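Long-range contact in organic hydroperoxide resistance protein (PDB 1USP), which probably detoxifies organic hydroperoxides by reducing them with a reactive cysteine pair, as in other members of the OsmC/Ohr family: residues Ala61-Val65 / Ala116-Cys121. Numbering follows the deposited sequence.
Sequences ALGVV and AAHEVC
Ala-61 presses its methyl against the last turn of the opposing helix, CB lying 3.9 Å from CB of Ala-117 and 3.7 Å from Ala-117 O. With alanine on both sides, CA of Ala-61 and CA of Ala-117 come within 4.9 Å where the segment axes cross at 107°, so the close packing is confined to a short region. Ala-61 CB also meets Val-120 CG1 and lies 4.2 Å from CB of Cys-121. One turn on, Val-65 spreads both branches over the methyl of Ala-116, its CG2 closing to 3.7 Å of Ala-116 CB; a small residue here leaves room for the beta-branched one. In Val-120, CG1 stands anti to the backbone N (chi1 165°), which lets one methyl touch both Ala-61 CB and Val-64 CG1; the two valines meet at a slant. Leucine suits position 62: its CB points away from helix 107-120, yet CD2 reaches Ala-117 CB. No hydrogen bond spans this apolar interface. Cys-121, the first residue past helix 107-120, occupies the N-cap position of helix 122-127 and forms a disulfide with Cys-57, one turn before Ala-61. The contact thus sets the end of helix 107-120, which follows strand 91-101, across the C-terminal part of the long helix 46-68.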
loop_
_atom_site.group_PDB
_atom_site.type_symbol
_atom_site.label_atom_id
_atom_site.label_comp_id
_atom_site.label_asym_id
_atom_site.label_seq_id
_atom_site.Cartn_x
_atom_site.Cartn_y
_atom_site.Cartn_z
ATOM N N ALA A 61 1.203 14.710 1.071
ATOM C CA ALA A 61 2.070 15.350 2.065
ATOM C C ALA A 61 2.702 16.642 1.525
ATOM O O ALA A 61 2.871 17.615 2.264
ATOM C CB ALA A 61 3.116 14.410 2.515
ATOM N N LEU A 62 3.062 16.655 0.249
ATOM C CA LEU A 62 3.559 17.881 -0.366
ATOM C C LEU A 62 2.483 18.953 -0.369
ATOM O O LEU A 62 2.785 20.131 -0.218
ATOM C CB LEU A 62 4.035 17.632 -1.789
ATOM C CG LEU A 62 5.366 16.881 -1.851
ATOM C CD1 LEU A 62 5.595 16.351 -3.242
ATOM C CD2 LEU A 62 6.507 17.790 -1.407
ATOM N N GLY A 63 1.234 18.532 -0.549
ATOM C CA GLY A 63 0.088 19.424 -0.483
ATOM C C GLY A 63 -0.048 20.041 0.890
ATOM O O GLY A 63 -0.248 21.249 1.014
ATOM N N VAL A 64 0.100 19.207 1.921
ATOM C CA VAL A 64 0.013 19.636 3.311
ATOM C C VAL A 64 1.132 20.618 3.635
ATOM O O VAL A 64 0.896 21.625 4.292
ATOM C CB VAL A 64 0.102 18.434 4.288
ATOM C CG1 VAL A 64 0.310 18.906 5.728
ATOM C CG2 VAL A 64 -1.156 17.577 4.194
ATOM N N VAL A 65 2.335 20.319 3.158
ATOM C CA VAL A 65 3.513 21.122 3.449
ATOM C C VAL A 65 3.417 22.510 2.806
ATOM O O VAL A 65 3.805 23.500 3.420
ATOM C CB VAL A 65 4.815 20.382 3.031
ATOM C CG1 VAL A 65 6.004 21.338 2.900
ATOM C CG2 VAL A 65 5.136 19.264 4.034
ATOM N N ALA A 116 10.405 17.208 4.381
ATOM C CA ALA A 116 9.155 17.705 4.931
ATOM C C ALA A 116 7.990 16.740 4.705
ATOM O O ALA A 116 7.209 16.457 5.614
ATOM C CB ALA A 116 8.837 19.070 4.315
ATOM N N ALA A 117 7.882 16.240 3.484
ATOM C CA ALA A 117 6.888 15.253 3.138
ATOM C C ALA A 117 7.103 13.968 3.919
ATOM O O ALA A 117 6.145 13.362 4.365
ATOM C CB ALA A 117 6.931 14.973 1.662
ATOM N N HIS A 118 8.364 13.576 4.096
ATOM C CA HIS A 118 8.698 12.341 4.795
ATOM C C HIS A 118 8.284 12.371 6.268
ATOM O O HIS A 118 7.973 11.337 6.866
ATOM C CB HIS A 118 10.195 12.047 4.694
ATOM C CG HIS A 118 10.567 10.664 5.143
ATOM N ND1 HIS A 118 11.289 10.415 6.294
ATOM C CD2 HIS A 118 10.304 9.453 4.601
ATOM C CE1 HIS A 118 11.476 9.112 6.417
ATOM N NE2 HIS A 118 10.883 8.507 5.406
ATOM N N GLU A 119 8.317 13.566 6.838
ATOM C CA GLU A 119 7.944 13.783 8.215
ATOM C C GLU A 119 6.435 13.654 8.369
ATOM O O GLU A 119 5.968 13.171 9.379
ATOM C CB GLU A 119 8.410 15.170 8.679
ATOM C CG GLU A 119 7.885 15.552 10.055
ATOM C CD GLU A 119 8.968 15.761 11.089
ATOM O OE1 GLU A 119 9.952 14.995 11.095
ATOM O OE2 GLU A 119 8.818 16.684 11.924
ATOM N N VAL A 120 5.689 14.089 7.356
ATOM C CA VAL A 120 4.229 14.158 7.423
ATOM C C VAL A 120 3.525 12.879 6.947
ATOM O O VAL A 120 2.518 12.463 7.520
ATOM C CB VAL A 120 3.721 15.380 6.612
ATOM C CG1 VAL A 120 2.231 15.288 6.336
ATOM C CG2 VAL A 120 4.049 16.646 7.354
ATOM N N CYS A 121 4.055 12.283 5.890
ATOM C CA CYS A 121 3.411 11.170 5.206
ATOM C C CYS A 121 3.104 10.026 6.173
ATOM O O CYS A 121 4.019 9.545 6.819
ATOM C CB CYS A 121 4.354 10.684 4.096
ATOM S SG CYS A 121 3.847 9.170 3.301
#